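Local coordinates for ochratoxinase (Aspergillus niger, PDB 4C65), which hydrolyses the mycotoxin ochratoxin A to ochratoxin alpha and L-phenylalanine, acting as a zinc-dependent carboxypeptidase that prefers C-terminal aromatic residues, at residues R237-I241 against L371-Q376. Numbering follows the deposited sequence.
Sequences RQNRI and LSVGPQ
A side-chain amide reads the backbone of a helix terminus here: Gln-376 NE2 (chi1 and chi2 both m) donates a hydrogen bond to Asn-239 O at 2.9 Å. Asn-239, at phi/psi 62/38, is the C-prime residue of a Schellman motif ending helix 225-237, just before strand 242-246 of the twisted TIM barrel of this amidohydrolase. The connection illustrates how a barrel's helix-to-strand turn is met by a segment 130 residues further along the chain, 371-376, 3-10 at Leu-371 and Ser-372 and again at Pro-375 and Gln-376, with Gly-374 N hydrogen-bonded to Leu-371 O at 3.1 Å. CA atoms pair Asn-239 with Pro-375 (5.9 Å) and Ile-241 with Gly-374 (5.8 Å). Gly-374 adopts 58/-133; a CB there would strike Ile-241 CG2, which fills that space and lies 3.8 Å from Pro-375 CD. Ile-241 (chi1 p, chi2 t) sets its CD1 3.5 Å from Ser-372 O. Phe-220 of a second subunit packs on Gln-238 and Asn-239. The Arg-240 guanidinium, one face under Gln-376 CD, turns back so that NH1 donates to Gln-238 O at 2.7 Å.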
loop_
_atom_site.group_PDB
_atom_site.type_symbol
_atom_site.label_atom_id
_atom_site.label_comp_id
_atom_site.label_asym_id
_atom_site.label_seq_id
_atom_site.Cartn_x
_atom_site.Cartn_y
_atom_site.Cartn_z
ATOM N N ARG A 237 -16.176 -29.576 1.328
ATOM C CA ARG A 237 -16.834 -29.245 0.060
ATOM C C ARG A 237 -15.982 -29.617 -1.158
ATOM O O ARG A 237 -16.515 -29.884 -2.212
ATOM C CB ARG A 237 -17.234 -27.782 0.041
ATOM C CG ARG A 237 -18.284 -27.439 -0.993
ATOM C CD ARG A 237 -19.130 -26.289 -0.534
ATOM N NE ARG A 237 -18.243 -25.220 -0.160
ATOM C CZ ARG A 237 -18.176 -24.629 1.028
ATOM N NH1 ARG A 237 -18.998 -24.909 2.043
ATOM N NH2 ARG A 237 -17.255 -23.704 1.172
ATOM N N GLN A 238 -14.667 -29.698 -0.970
ATOM C CA GLN A 238 -13.785 -30.135 -2.007
ATOM C C GLN A 238 -13.228 -31.540 -1.714
ATOM O O GLN A 238 -12.211 -31.947 -2.278
ATOM C CB GLN A 238 -12.632 -29.122 -2.197
ATOM C CG GLN A 238 -13.075 -27.687 -2.448
ATOM C CD GLN A 238 -14.010 -27.581 -3.627
ATOM O OE1 GLN A 238 -13.783 -28.184 -4.677
ATOM N NE2 GLN A 238 -15.035 -26.783 -3.483
ATOM N N ASN A 239 -13.915 -32.288 -0.858
ATOM C CA ASN A 239 -13.525 -33.655 -0.535
ATOM C C ASN A 239 -12.167 -33.791 0.108
ATOM O O ASN A 239 -11.420 -34.747 -0.173
ATOM C CB ASN A 239 -13.641 -34.573 -1.762
ATOM C CG ASN A 239 -14.900 -35.422 -1.725
ATOM O OD1 ASN A 239 -15.928 -35.012 -1.200
ATOM N ND2 ASN A 239 -14.841 -36.566 -2.350
ATOM N N ARG A 240 -11.838 -32.829 0.975
ATOM C CA ARG A 240 -10.665 -32.951 1.824
ATOM C C ARG A 240 -11.150 -33.171 3.277
ATOM O O ARG A 240 -12.206 -32.697 3.663
ATOM C CB ARG A 240 -9.820 -31.717 1.770
ATOM C CG ARG A 240 -8.812 -31.683 0.648
ATOM C CD ARG A 240 -9.446 -31.647 -0.729
ATOM N NE ARG A 240 -8.442 -31.288 -1.716
ATOM C CZ ARG A 240 -8.655 -31.153 -3.021
ATOM N NH1 ARG A 240 -9.848 -31.362 -3.552
ATOM N NH2 ARG A 240 -7.648 -30.776 -3.785
ATOM N N ILE A 241 -10.333 -33.857 4.062
ATOM C CA ILE A 241 -10.504 -33.871 5.487
ATOM C C ILE A 241 -9.443 -32.969 6.153
ATOM O O ILE A 241 -8.512 -32.491 5.493
ATOM C CB ILE A 241 -10.402 -35.278 6.042
ATOM C CG1 ILE A 241 -9.028 -35.875 5.740
ATOM C CG2 ILE A 241 -11.539 -36.131 5.487
ATOM C CD1 ILE A 241 -8.647 -36.996 6.672
ATOM N N LEU A 371 -6.090 -43.412 5.007
ATOM C CA LEU A 371 -7.175 -42.772 5.774
ATOM C C LEU A 371 -6.775 -41.357 6.185
ATOM O O LEU A 371 -7.622 -40.472 6.364
ATOM C CB LEU A 371 -7.542 -43.563 7.009
ATOM C CG LEU A 371 -8.146 -44.948 6.788
ATOM C CD1 LEU A 371 -8.207 -45.684 8.113
ATOM C CD2 LEU A 371 -9.529 -44.855 6.156
ATOM N N SER A 372 -5.469 -41.132 6.234
ATOM C CA SER A 372 -4.918 -39.816 6.549
ATOM C C SER A 372 -5.330 -38.709 5.582
ATOM O O SER A 372 -5.228 -37.528 5.950
ATOM C CB SER A 372 -3.389 -39.873 6.638
ATOM O OG SER A 372 -2.777 -40.012 5.362
ATOM N N VAL A 373 -5.741 -39.073 4.355
ATOM C CA VAL A 373 -6.158 -38.080 3.350
ATOM C C VAL A 373 -7.572 -38.300 2.881
ATOM O O VAL A 373 -8.022 -37.659 1.942
ATOM C CB VAL A 373 -5.190 -37.995 2.148
ATOM C CG1 VAL A 373 -3.783 -37.671 2.634
ATOM C CG2 VAL A 373 -5.188 -39.272 1.341
ATOM N N GLY A 374 -8.304 -39.156 3.600
ATOM C CA GLY A 374 -9.732 -39.252 3.422
ATOM C C GLY A 374 -10.104 -39.600 2.005
ATOM O O GLY A 374 -9.520 -40.510 1.430
ATOM N N PRO A 375 -11.077 -38.886 1.431
ATOM C CA PRO A 375 -11.538 -39.226 0.071
ATOM C C PRO A 375 -10.530 -38.934 -1.030
ATOM O O PRO A 375 -10.816 -39.238 -2.174
ATOM C CB PRO A 375 -12.776 -38.357 -0.137
ATOM C CG PRO A 375 -13.061 -37.699 1.157
ATOM C CD PRO A 375 -11.911 -37.867 2.081
ATOM N N GLN A 376 -9.384 -38.335 -0.700
ATOM C CA GLN A 376 -8.337 -38.061 -1.697
ATOM C C GLN A 376 -7.425 -39.257 -1.921
ATOM O O GLN A 376 -6.589 -39.244 -2.830
ATOM C CB GLN A 376 -7.463 -36.896 -1.269
ATOM C CG GLN A 376 -8.197 -35.580 -1.223
ATOM C CD GLN A 376 -8.691 -35.164 -2.588
ATOM O OE1 GLN A 376 -7.915 -35.104 -3.544
ATOM N NE2 GLN A 376 -9.967 -34.891 -2.686
#